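Local coordinates for protein DyP2 (Amycolatopsis sp. ATCC 39116, PDB 4G2C) that is a multifunctional dye peroxidase with bound haem and manganese, from a lignin-reactive bacterium, and probably oxidises dyes and lignin-related substrates using peroxide, at residues Gln223-Glu234 against Pro246-Leu254; Glu363-Met373 against Asn414-Trp423. All blocks are in the same frame, centred on the assembly; numbering follows the deposited sequence.

Interaction 1 (Gln223-Glu234 against Pro246-Leu254); sequences QPLFLTEDVDAE and PSAPLEQVL. With ACT (acetate ion), chain B.
L225 and S247 form a single parallel beta bridge. It joins the loop that leads into helix 228-237 to the loop that follows this helix. L225 N donates to P246 O at 2.7 Å and is nearly straight, at 171°. A248 N returns the bond to L225 O at 2.9 Å. F226 CA also makes a CA-H...O contact with A248 O, just beyond the bridge.

Apolar side chains pack around the bridge. L225 CD1 rests on P246 CG at 3.8 Å, and P224 CB meets the methyl of A248. F226 lies buried beyond the bridge. Its CG is anti to the carbonyl carbon (chi1 -51°), and the ring reaches across to the second loop. V253 CG1 sits over one face of the ring, 3.6 Å from its centroid and close to the ring normal, in a CH-pi contact. A248 CB touches F226 CE1 at 3.5 Å. P249 O and Q252 CB lie at the ring edge. L250 CD2 packs against F226 CB at 4.0 Å.

V231, from the first helical turn, points its CG2 methyl at S247 OG (3.7 Å). That hydroxyl also has D245 as a partner, and a bound acetate lies close to it. E234 CG comes near P246, while its carboxylate forms a salt bridge with R221. L59 also touches F226 and L250. F226 further packs on A374 of strand 374-380, and the 250-252 turn runs on into strand 255-256.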
loop_
_atom_site.group_PDB
_atom_site.type_symbol
_atom_site.label_atom_id
_atom_site.label_comp_id
_atom_site.label_asym_id
_atom_site.label_seq_id
_atom_site.Cartn_x
_atom_site.Cartn_y
_atom_site.Cartn_z
ATOM N N GLN A 223 -8.312 -4.301 -2.419
ATOM C CA GLN A 223 -7.460 -3.855 -3.507
ATOM C C GLN A 223 -8.304 -3.498 -4.719
ATOM O O GLN A 223 -9.281 -4.188 -5.015
ATOM C CB GLN A 223 -6.494 -4.983 -3.906
ATOM C CG GLN A 223 -5.438 -5.339 -2.855
ATOM C CD GLN A 223 -4.298 -4.327 -2.806
ATOM O OE1 GLN A 223 -4.331 -3.291 -3.484
ATOM N NE2 GLN A 223 -3.281 -4.625 -2.002
ATOM N N PRO A 224 -7.917 -2.433 -5.443
ATOM C CA PRO A 224 -8.466 -2.184 -6.786
ATOM C C PRO A 224 -8.102 -3.337 -7.722
ATOM O O PRO A 224 -6.949 -3.756 -7.740
ATOM C CB PRO A 224 -7.743 -0.907 -7.228
ATOM C CG PRO A 224 -6.448 -0.911 -6.441
ATOM C CD PRO A 224 -6.843 -1.485 -5.097
ATOM N N LEU A 225 -9.074 -3.872 -8.457
ATOM C CA LEU A 225 -8.792 -4.951 -9.403
ATOM C C LEU A 225 -8.821 -4.429 -10.843
ATOM O O LEU A 225 -9.864 -3.990 -11.330
ATOM C CB LEU A 225 -9.778 -6.112 -9.227
ATOM C CG LEU A 225 -9.855 -6.680 -7.799
ATOM C CD1 LEU A 225 -10.811 -7.868 -7.676
ATOM C CD2 LEU A 225 -8.445 -7.056 -7.313
ATOM N N PHE A 226 -7.673 -4.475 -11.513
ATOM C CA PHE A 226 -7.553 -3.947 -12.867
ATOM C C PHE A 226 -7.829 -5.015 -13.924
ATOM O O PHE A 226 -8.030 -4.705 -15.090
ATOM C CB PHE A 226 -6.157 -3.337 -13.078
ATOM C CG PHE A 226 -5.758 -2.370 -12.006
ATOM C CD1 PHE A 226 -6.294 -1.089 -11.980
ATOM C CD2 PHE A 226 -4.872 -2.752 -10.992
ATOM C CE1 PHE A 226 -5.942 -0.191 -10.975
ATOM C CE2 PHE A 226 -4.509 -1.863 -9.991
ATOM C CZ PHE A 226 -5.041 -0.573 -9.984
ATOM N N LEU A 227 -7.825 -6.272 -13.506
ATOM C CA LEU A 227 -7.998 -7.398 -14.417
ATOM C C LEU A 227 -9.369 -8.030 -14.223
ATOM O O LEU A 227 -9.812 -8.275 -13.092
ATOM C CB LEU A 227 -6.897 -8.443 -14.194
ATOM C CG LEU A 227 -5.488 -7.841 -14.280
ATOM C CD1 LEU A 227 -4.405 -8.905 -14.074
ATOM C CD2 LEU A 227 -5.304 -7.127 -15.612
ATOM N N THR A 228 -10.040 -8.281 -15.336
ATOM C CA THR A 228 -11.400 -8.783 -15.291
ATOM C C THR A 228 -11.412 -10.155 -14.651
ATOM O O THR A 228 -12.365 -10.509 -13.963
ATOM C CB THR A 228 -12.009 -8.853 -16.704
ATOM O OG1 THR A 228 -12.075 -7.527 -17.248
ATOM C CG2 THR A 228 -13.406 -9.432 -16.651
ATOM N N GLU A 229 -10.338 -10.912 -14.886
ATOM C CA GLU A 229 -10.168 -12.252 -14.324
ATOM C C GLU A 229 -10.065 -12.179 -12.796
ATOM O O GLU A 229 -10.417 -13.126 -12.090
ATOM C CB GLU A 229 -8.897 -12.927 -14.886
ATOM C CG GLU A 229 -8.929 -13.308 -16.382
ATOM C CD GLU A 229 -8.723 -12.130 -17.334
ATOM O OE1 GLU A 229 -8.500 -10.996 -16.864
ATOM O OE2 GLU A 229 -8.789 -12.341 -18.566
ATOM N N ASP A 230 -9.543 -11.067 -12.292
ATOM C CA ASP A 230 -9.466 -10.867 -10.849
ATOM C C ASP A 230 -10.857 -10.523 -10.300
ATOM O O ASP A 230 -11.236 -10.965 -9.222
ATOM C CB ASP A 230 -8.459 -9.768 -10.498
ATOM C CG ASP A 230 -7.020 -10.290 -10.377
ATOM O OD1 ASP A 230 -6.820 -11.520 -10.265
ATOM O OD2 ASP A 230 -6.089 -9.458 -10.357
ATOM N N VAL A 231 -11.628 -9.756 -11.063
ATOM C CA VAL A 231 -12.967 -9.412 -10.617
ATOM C C VAL A 231 -13.858 -10.654 -10.601
ATOM O O VAL A 231 -14.645 -10.853 -9.670
ATOM C CB VAL A 231 -13.585 -8.263 -11.428
ATOM C CG1 VAL A 231 -14.962 -7.921 -10.887
ATOM C CG2 VAL A 231 -12.673 -7.036 -11.380
ATOM N N ASP A 232 -13.698 -11.518 -11.592
ATOM C CA ASP A 232 -14.445 -12.778 -11.589
ATOM C C ASP A 232 -14.073 -13.622 -10.378
ATOM O O ASP A 232 -14.939 -14.210 -9.725
ATOM C CB ASP A 232 -14.197 -13.581 -12.873
ATOM C CG ASP A 232 -14.729 -12.885 -14.105
ATOM O OD1 ASP A 232 -15.522 -11.928 -13.948
ATOM O OD2 ASP A 232 -14.365 -13.301 -15.226
ATOM N N ALA A 233 -12.777 -13.691 -10.092
ATOM C CA ALA A 233 -12.280 -14.486 -8.978
ATOM C C ALA A 233 -12.858 -13.979 -7.661
ATOM O O ALA A 233 -13.274 -14.766 -6.812
ATOM C CB ALA A 233 -10.735 -14.470 -8.941
ATOM N N GLU A 234 -12.866 -12.660 -7.509
ATOM C CA GLU A 234 -13.384 -12.010 -6.323
ATOM C C GLU A 234 -14.857 -12.357 -6.146
ATOM O O GLU A 234 -15.293 -12.668 -5.037
ATOM C CB GLU A 234 -13.190 -10.495 -6.430
ATOM C CG GLU A 234 -13.502 -9.705 -5.162
ATOM C CD GLU A 234 -12.411 -9.820 -4.088
ATOM O OE1 GLU A 234 -11.405 -10.528 -4.312
ATOM O OE2 GLU A 234 -12.557 -9.195 -3.012
ATOM N N PRO A 246 -14.893 -3.732 -6.859
ATOM C CA PRO A 246 -13.463 -3.427 -6.685
ATOM C C PRO A 246 -12.738 -3.109 -8.005
ATOM O O PRO A 246 -11.542 -2.787 -7.982
ATOM C CB PRO A 246 -12.915 -4.720 -6.072
ATOM C CG PRO A 246 -13.795 -5.799 -6.669
ATOM C CD PRO A 246 -15.157 -5.182 -6.884
ATOM N N SER A 247 -13.452 -3.212 -9.128
ATOM C CA SER A 247 -12.915 -2.864 -10.449
ATOM C C SER A 247 -12.218 -1.519 -10.433
ATOM O O SER A 247 -12.651 -0.585 -9.764
ATOM C CB SER A 247 -14.038 -2.772 -11.494
ATOM O OG SER A 247 -14.743 -3.992 -11.614
ATOM N N ALA A 248 -11.143 -1.416 -11.199
ATOM C CA ALA A 248 -10.496 -0.134 -11.406
ATOM C C ALA A 248 -10.007 -0.117 -12.841
ATOM O O ALA A 248 -9.444 -1.099 -13.312
ATOM C CB ALA A 248 -9.342 0.057 -10.435
ATOM N N PRO A 249 -10.247 0.994 -13.544
ATOM C CA PRO A 249 -9.788 1.133 -14.924
ATOM C C PRO A 249 -8.254 1.125 -14.963
ATOM O O PRO A 249 -7.625 1.529 -13.987
ATOM C CB PRO A 249 -10.318 2.516 -15.319
ATOM C CG PRO A 249 -10.455 3.268 -13.992
ATOM C CD PRO A 249 -10.904 2.214 -13.034
ATOM N N LEU A 250 -7.664 0.701 -16.075
ATOM C CA LEU A 250 -6.214 0.756 -16.227
ATOM C C LEU A 250 -5.628 2.146 -15.977
ATOM O O LEU A 250 -4.522 2.270 -15.439
ATOM C CB LEU A 250 -5.791 0.261 -17.608
ATOM C CG LEU A 250 -6.121 -1.196 -17.926
ATOM C CD1 LEU A 250 -5.546 -1.579 -19.296
ATOM C CD2 LEU A 250 -5.578 -2.104 -16.838
ATOM N N GLU A 251 -6.353 3.193 -16.355
ATOM C CA GLU A 251 -5.856 4.555 -16.127
ATOM C C GLU A 251 -5.652 4.876 -14.639
ATOM O O GLU A 251 -5.065 5.897 -14.296
ATOM C CB GLU A 251 -6.795 5.593 -16.745
ATOM C CG GLU A 251 -8.139 5.686 -16.026
ATOM C CD GLU A 251 -9.165 6.501 -16.801
ATOM O OE1 GLU A 251 -8.767 7.234 -17.731
ATOM O OE2 GLU A 251 -10.366 6.404 -16.487
ATOM N N GLN A 252 -6.167 4.039 -13.752
ATOM C CA GLN A 252 -5.992 4.302 -12.318
ATOM C C GLN A 252 -4.621 3.826 -11.791
ATOM O O GLN A 252 -4.336 3.935 -10.609
ATOM C CB GLN A 252 -7.132 3.698 -11.489
ATOM C CG GLN A 252 -7.261 4.333 -10.097
ATOM C CD GLN A 252 -8.687 4.348 -9.572
ATOM O OE1 GLN A 252 -9.644 4.441 -10.342
ATOM N NE2 GLN A 252 -8.836 4.246 -8.258
ATOM N N VAL A 253 -3.777 3.299 -12.675
ATOM C CA VAL A 253 -2.469 2.818 -12.256
ATOM C C VAL A 253 -1.430 2.981 -13.359
ATOM O O VAL A 253 -0.285 3.308 -13.082
ATOM C CB VAL A 253 -2.534 1.345 -11.759
ATOM C CG1 VAL A 253 -2.913 0.397 -12.895
ATOM C CG2 VAL A 253 -1.221 0.934 -11.122
ATOM N N LEU A 254 -1.829 2.780 -14.613
ATOM C CA LEU A 254 -0.870 2.825 -15.709
ATOM C C LEU A 254 -0.685 4.224 -16.285
ATOM O O LEU A 254 -1.629 5.022 -16.361
ATOM C CB LEU A 254 -1.269 1.875 -16.826
ATOM C CG LEU A 254 -1.342 0.390 -16.480
ATOM C CD1 LEU A 254 -1.718 -0.423 -17.728
ATOM C CD2 LEU A 254 -0.012 -0.092 -15.903
HETATM C C ACT B . -15.282 -5.122 -14.743
HETATM O O ACT B . -14.862 -5.787 -13.769
HETATM O OXT ACT B . -15.951 -4.078 -14.520
HETATM C CH3 ACT B . -14.991 -5.572 -16.135
#

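Interaction 2 (Glu363-Met373 against Asn414-Trp423); sequences EAPEEERKHLM and NQFEFTQQIW. With HEM (protoporphyrin IX containing Fe), chain C; ACT (acetate ion), chain E; ACT (acetate ion), chain D.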
loop_
_atom_site.group_PDB
_atom_site.type_symbol
_atom_site.label_atom_id
_atom_site.label_comp_id
_atom_site.label_asym_id
_atom_site.label_seq_id
_atom_site.Cartn_x
_atom_site.Cartn_y
_atom_site.Cartn_z
ATOM N N GLU A 363 -17.662 14.577 -2.848
ATOM C CA GLU A 363 -17.770 14.462 -4.299
ATOM C C GLU A 363 -18.580 13.202 -4.648
ATOM O O GLU A 363 -18.817 12.354 -3.791
ATOM C CB GLU A 363 -16.361 14.450 -4.944
ATOM C CG GLU A 363 -15.465 13.306 -4.473
ATOM C CD GLU A 363 -13.994 13.462 -4.874
ATOM O OE1 GLU A 363 -13.139 12.798 -4.248
ATOM O OE2 GLU A 363 -13.681 14.223 -5.814
ATOM N N ALA A 364 -19.010 13.076 -5.897
ATOM C CA ALA A 364 -19.829 11.933 -6.282
ATOM C C ALA A 364 -19.022 10.666 -6.123
ATOM O O ALA A 364 -17.809 10.665 -6.340
ATOM C CB ALA A 364 -20.323 12.071 -7.711
ATOM N N PRO A 365 -19.696 9.579 -5.739
ATOM C CA PRO A 365 -19.020 8.294 -5.534
ATOM C C PRO A 365 -18.100 7.922 -6.694
ATOM O O PRO A 365 -17.029 7.372 -6.448
ATOM C CB PRO A 365 -20.187 7.308 -5.410
ATOM C CG PRO A 365 -21.282 8.133 -4.768
ATOM C CD PRO A 365 -21.125 9.528 -5.363
ATOM N N GLU A 366 -18.508 8.228 -7.924
ATOM C CA GLU A 366 -17.742 7.865 -9.107
ATOM C C GLU A 366 -16.426 8.612 -9.161
ATOM O O GLU A 366 -15.468 8.126 -9.754
ATOM C CB GLU A 366 -18.525 8.154 -10.399
ATOM C CG GLU A 366 -19.963 7.651 -10.400
ATOM C CD GLU A 366 -20.960 8.728 -9.986
ATOM O OE1 GLU A 366 -21.268 9.606 -10.831
ATOM O OE2 GLU A 366 -21.429 8.694 -8.821
ATOM N N GLU A 367 -16.385 9.809 -8.585
ATOM C CA GLU A 367 -15.133 10.575 -8.537
ATOM C C GLU A 367 -14.318 10.234 -7.286
ATOM O O GLU A 367 -13.091 10.232 -7.311
ATOM C CB GLU A 367 -15.417 12.074 -8.579
ATOM C CG GLU A 367 -16.086 12.537 -9.869
ATOM C CD GLU A 367 -15.215 12.278 -11.083
ATOM O OE1 GLU A 367 -14.038 12.697 -11.068
ATOM O OE2 GLU A 367 -15.707 11.650 -12.044
ATOM N N GLU A 368 -15.018 9.942 -6.194
ATOM C CA GLU A 368 -14.372 9.629 -4.931
ATOM C C GLU A 368 -13.433 8.449 -5.100
ATOM O O GLU A 368 -12.312 8.472 -4.592
ATOM C CB GLU A 368 -15.404 9.316 -3.846
ATOM C CG GLU A 368 -14.816 9.238 -2.439
ATOM C CD GLU A 368 -15.780 8.599 -1.456
ATOM O OE1 GLU A 368 -16.638 9.327 -0.909
ATOM O OE2 GLU A 368 -15.695 7.364 -1.248
ATOM N N ARG A 369 -13.881 7.427 -5.831
ATOM C CA ARG A 369 -13.099 6.199 -5.947
ATOM C C ARG A 369 -11.864 6.334 -6.853
ATOM O O ARG A 369 -11.046 5.423 -6.930
ATOM C CB ARG A 369 -13.978 5.012 -6.377
ATOM C CG ARG A 369 -14.360 5.001 -7.858
ATOM C CD ARG A 369 -15.449 3.943 -8.126
ATOM N NE ARG A 369 -14.885 2.605 -8.274
ATOM C CZ ARG A 369 -15.346 1.502 -7.682
ATOM N NH1 ARG A 369 -16.407 1.540 -6.884
ATOM N NH2 ARG A 369 -14.741 0.348 -7.905
ATOM N N LYS A 370 -11.714 7.468 -7.527
ATOM C CA LYS A 370 -10.563 7.625 -8.408
ATOM C C LYS A 370 -9.287 7.831 -7.606
ATOM O O LYS A 370 -8.202 7.663 -8.139
ATOM C CB LYS A 370 -10.762 8.758 -9.409
ATOM C CG LYS A 370 -11.837 8.461 -10.454
ATOM C CD LYS A 370 -12.013 9.620 -11.423
ATOM C CE LYS A 370 -13.122 9.330 -12.435
ATOM N NZ LYS A 370 -13.213 10.410 -13.454
ATOM N N HIS A 371 -9.429 8.168 -6.320
ATOM C CA HIS A 371 -8.274 8.391 -5.448
ATOM C C HIS A 371 -7.684 7.090 -4.877
ATOM O O HIS A 371 -6.583 7.092 -4.312
ATOM C CB HIS A 371 -8.672 9.326 -4.309
ATOM C CG HIS A 371 -9.300 10.602 -4.769
ATOM N ND1 HIS A 371 -8.573 11.629 -5.331
ATOM C CD2 HIS A 371 -10.587 11.026 -4.738
ATOM C CE1 HIS A 371 -9.385 12.630 -5.631
ATOM N NE2 HIS A 371 -10.612 12.286 -5.282
ATOM N N LEU A 372 -8.431 5.992 -5.021
ATOM C CA LEU A 372 -8.026 4.680 -4.531
ATOM C C LEU A 372 -6.833 4.160 -5.319
ATOM O O LEU A 372 -6.634 4.526 -6.477
ATOM C CB LEU A 372 -9.185 3.682 -4.614
ATOM C CG LEU A 372 -10.439 4.064 -3.816
ATOM C CD1 LEU A 372 -11.504 2.952 -3.866
ATOM C CD2 LEU A 372 -10.064 4.373 -2.394
ATOM N N MET A 373 -6.054 3.283 -4.696
ATOM C CA MET A 373 -4.793 2.890 -5.280
ATOM C C MET A 373 -4.400 1.450 -4.957
ATOM O O MET A 373 -4.870 0.869 -3.993
ATOM C CB MET A 373 -3.701 3.855 -4.808
ATOM C CG MET A 373 -3.114 3.471 -3.473
ATOM S SD MET A 373 -2.425 4.853 -2.585
ATOM C CE MET A 373 -3.902 5.812 -2.229
ATOM N N ASN A 414 -3.034 12.833 -6.796
ATOM C CA ASN A 414 -4.471 12.580 -6.697
ATOM C C ASN A 414 -4.792 11.261 -6.012
ATOM O O ASN A 414 -5.957 10.925 -5.834
ATOM C CB ASN A 414 -5.130 12.609 -8.081
ATOM C CG ASN A 414 -6.656 12.686 -8.005
ATOM O OD1 ASN A 414 -7.215 13.534 -7.299
ATOM N ND2 ASN A 414 -7.328 11.797 -8.725
ATOM N N GLN A 415 -3.754 10.514 -5.652
ATOM C CA GLN A 415 -3.938 9.173 -5.126
ATOM C C GLN A 415 -3.258 9.022 -3.763
ATOM O O GLN A 415 -3.912 9.257 -2.741
ATOM C CB GLN A 415 -3.499 8.105 -6.142
ATOM C CG GLN A 415 -4.554 7.815 -7.203
ATOM C CD GLN A 415 -4.073 6.843 -8.253
ATOM O OE1 GLN A 415 -3.093 7.106 -8.948
ATOM N NE2 GLN A 415 -4.743 5.691 -8.357
ATOM N N PHE A 416 -1.967 8.677 -3.716
ATOM C CA PHE A 416 -1.345 8.569 -2.388
ATOM C C PHE A 416 -1.436 9.872 -1.603
ATOM O O PHE A 416 -1.907 9.876 -0.472
ATOM C CB PHE A 416 0.117 8.121 -2.381
ATOM C CG PHE A 416 0.804 8.444 -1.073
ATOM C CD1 PHE A 416 0.540 7.688 0.064
ATOM C CD2 PHE A 416 1.641 9.551 -0.963
ATOM C CE1 PHE A 416 1.116 8.004 1.281
ATOM C CE2 PHE A 416 2.233 9.878 0.252
ATOM C CZ PHE A 416 1.969 9.100 1.380
ATOM N N GLU A 417 -0.964 10.969 -2.198
ATOM C CA GLU A 417 -0.952 12.253 -1.494
ATOM C C GLU A 417 -2.327 12.790 -1.152
ATOM O O GLU A 417 -2.513 13.359 -0.091
ATOM C CB GLU A 417 -0.166 13.307 -2.267
ATOM C CG GLU A 417 1.305 12.967 -2.431
ATOM C CD GLU A 417 2.048 14.080 -3.106
ATOM O OE1 GLU A 417 1.385 14.852 -3.847
ATOM O OE2 GLU A 417 3.274 14.202 -2.869
ATOM N N PHE A 418 -3.284 12.635 -2.062
ATOM C CA PHE A 418 -4.665 13.002 -1.774
ATOM C C PHE A 418 -5.135 12.261 -0.516
ATOM O O PHE A 418 -5.659 12.862 0.432
ATOM C CB PHE A 418 -5.567 12.649 -2.980
ATOM C CG PHE A 418 -6.888 13.384 -3.000
ATOM C CD1 PHE A 418 -7.998 12.875 -2.333
ATOM C CD2 PHE A 418 -7.015 14.592 -3.683
ATOM C CE1 PHE A 418 -9.226 13.556 -2.353
ATOM C CE2 PHE A 418 -8.228 15.287 -3.705
ATOM C CZ PHE A 418 -9.336 14.764 -3.035
ATOM N N THR A 419 -4.948 10.943 -0.512
ATOM C CA THR A 419 -5.458 10.087 0.564
ATOM C C THR A 419 -4.830 10.455 1.912
ATOM O O THR A 419 -5.521 10.572 2.931
ATOM C CB THR A 419 -5.206 8.600 0.247
ATOM O OG1 THR A 419 -5.980 8.219 -0.905
ATOM C CG2 THR A 419 -5.564 7.709 1.432
ATOM N N GLN A 420 -3.517 10.673 1.899
ATOM C CA GLN A 420 -2.778 11.035 3.106
ATOM C C GLN A 420 -3.139 12.443 3.558
ATOM O O GLN A 420 -3.428 12.682 4.740
ATOM C CB GLN A 420 -1.271 10.969 2.847
ATOM C CG GLN A 420 -0.440 11.266 4.075
ATOM C CD GLN A 420 -0.529 10.152 5.095
ATOM O OE1 GLN A 420 -0.210 9.002 4.791
ATOM N NE2 GLN A 420 -0.975 10.480 6.309
ATOM N N GLN A 421 -3.127 13.378 2.615
ATOM C CA GLN A 421 -3.319 14.792 2.954
ATOM C C GLN A 421 -4.789 15.200 3.125
ATOM O O GLN A 421 -5.180 15.707 4.174
ATOM C CB GLN A 421 -2.631 15.708 1.931
ATOM C CG GLN A 421 -2.826 17.198 2.258
ATOM C CD GLN A 421 -2.305 18.152 1.189
ATOM O OE1 GLN A 421 -1.538 17.775 0.307
ATOM N NE2 GLN A 421 -2.733 19.406 1.271
ATOM N N ILE A 422 -5.593 14.965 2.094
ATOM C CA ILE A 422 -6.963 15.473 2.021
ATOM C C ILE A 422 -7.969 14.602 2.771
ATOM O O ILE A 422 -9.077 15.040 3.072
ATOM C CB ILE A 422 -7.422 15.540 0.549
ATOM C CG1 ILE A 422 -6.375 16.276 -0.283
ATOM C CG2 ILE A 422 -8.830 16.155 0.428
ATOM C CD1 ILE A 422 -6.303 17.767 0.014
ATOM N N TRP A 423 -7.598 13.357 3.042
ATOM C CA TRP A 423 -8.482 12.449 3.756
ATOM C C TRP A 423 -7.941 12.136 5.157
ATOM O O TRP A 423 -8.518 12.562 6.168
ATOM C CB TRP A 423 -8.720 11.173 2.944
ATOM C CG TRP A 423 -9.645 11.378 1.750
ATOM C CD1 TRP A 423 -10.318 12.536 1.415
ATOM C CD2 TRP A 423 -10.016 10.400 0.756
ATOM N NE1 TRP A 423 -11.070 12.327 0.278
ATOM C CE2 TRP A 423 -10.901 11.032 -0.145
ATOM C CE3 TRP A 423 -9.686 9.053 0.542
ATOM C CZ2 TRP A 423 -11.460 10.363 -1.238
ATOM C CZ3 TRP A 423 -10.240 8.391 -0.549
ATOM C CH2 TRP A 423 -11.124 9.050 -1.421
HETATM C CHA HEM C . -6.490 -0.860 4.581
HETATM C CHB HEM C . -3.240 -0.847 8.195
HETATM C CHC HEM C . -0.753 2.718 6.027
HETATM C CHD HEM C . -4.394 3.224 2.879
HETATM C C1A HEM C . -5.822 -1.182 5.738
HETATM C C2A HEM C . -6.197 -2.239 6.655
HETATM C C3A HEM C . -5.294 -2.232 7.644
HETATM C C4A HEM C . -4.325 -1.181 7.390
HETATM C CMA HEM C . -5.270 -3.174 8.860
HETATM C CAA HEM C . -7.420 -3.182 6.480
HETATM C CBA HEM C . -7.034 -4.351 5.568
HETATM C CGA HEM C . -7.202 -4.010 4.105
HETATM O O1A HEM C . -8.293 -3.583 3.687
HETATM O O2A HEM C . -6.237 -4.164 3.328
HETATM C C1B HEM C . -2.275 0.119 7.952
HETATM C C2B HEM C . -1.099 0.433 8.762
HETATM C C3B HEM C . -0.423 1.422 8.144
HETATM C C4B HEM C . -1.124 1.752 6.927
HETATM C CMB HEM C . -0.737 -0.249 10.106
HETATM C CAB HEM C . 0.893 2.115 8.558
HETATM C CBB HEM C . 1.739 1.531 9.411
HETATM C C1C HEM C . -1.565 3.216 5.032
HETATM C C2C HEM C . -1.328 4.429 4.267
HETATM C C3C HEM C . -2.333 4.552 3.384
HETATM C C4C HEM C . -3.230 3.429 3.572
HETATM C CMC HEM C . -0.106 5.379 4.422
HETATM C CAC HEM C . -2.560 5.697 2.367
HETATM C CBC HEM C . -1.985 6.899 2.528
HETATM C C1D HEM C . -5.254 2.153 3.005
HETATM C C2D HEM C . -6.330 1.872 2.093
HETATM C C3D HEM C . -6.955 0.593 2.628
HETATM C C4D HEM C . -6.223 0.238 3.803
HETATM C CMD HEM C . -6.732 2.685 0.849
HETATM C CAD HEM C . -8.150 -0.159 2.079
HETATM C CBD HEM C . -9.341 0.676 2.503
HETATM C CGD HEM C . -10.516 0.019 1.834
HETATM O O1D HEM C . -10.483 -0.105 0.582
HETATM O O2D HEM C . -11.442 -0.413 2.572
HETATM N NA HEM C . -4.683 -0.568 6.205
HETATM N NB HEM C . -2.243 0.945 6.845
HETATM N NC HEM C . -2.738 2.631 4.581
HETATM N ND HEM C . -5.228 1.171 3.990
HETATM FE FE HEM C . -3.792 1.137 5.576
HETATM C C ACT E . -6.494 8.671 -11.062
HETATM O O ACT E . -7.639 8.392 -11.513
HETATM O OXT ACT E . -6.382 9.530 -10.147
HETATM C CH3 ACT E . -5.283 7.989 -11.595
HETATM C C ACT D . -11.083 1.183 -7.439
HETATM O O ACT D . -11.439 0.150 -6.810
HETATM O OXT ACT D . -11.927 1.785 -8.177
HETATM C CH3 ACT D . -9.672 1.672 -7.295
#
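H371 meets N414, F418 and W423 with nearly every atom of its side chain. Its CB lies 3.8 Å from W423 CH2. CG is anti to the carbonyl carbon (chi1 -53°), which brings the ring over F418, with CG near F418 CD1. ND1 donates to N414 O at 2.8 Å. The bond is fairly straight, at 158°, and the oxygen lies in the imidazole plane. CD2 approaches W423 CZ2 at 3.7 Å. CE1 sits over the phenyl face, 3.4 Å from F418 CZ. At the tip, NE2 gives a weak bond to E363 OE1.

H371, F418 and W423 form an aromatic cluster. It joins the 3-10 segment 369-371 to helix 416-424, which lines the haem pocket. The H371 and F418 rings stack face to face, with centroids 3.6 Å apart and planes at 10°. I422 CB lies over the other face of F418. W423 is turned steeply to the imidazole, and E368 O meets its edge at CH2. With an alanine in place of H371, N414 O would probably lose its imidazole donor and one face of F418 its stacking partner.

Q415, at the N-cap of helix 416-424, runs its extended chain past K370 O. Its NE2 donates to L372 O at 2.9 Å and also bonds Q252. M373 CE and T419 OG1 meet tip to tip at 3.4 Å. T419 OG1 donates to Q415 O, while its CG2 touches a vinyl group of the haem. F416 CE1 touches the same vinyl, 3.5 Å from CBC.

The centres of interactions 1 and 2 lie about 17 Å apart, and both contacts are partly buried. In interaction 1, F226, A248 and V253 are buried and S247 is partly exposed. In interaction 2, H371, T419 and W423 are buried and K370 is exposed. They touch through Q252, whose NE2 makes probable hydrogen bonds to R369 O and L372 O. L372 O is therefore shared with Q415. Interaction 1 joins a loop and the start of helix 228-237 to a following loop. It pairs two backbone bonds with a buried apolar cluster round F226. Interaction 2 joins segments with 40 residues between them through an aromatic cluster, a histidine bond and a glutamine bond. It directly includes haem-pocket residues.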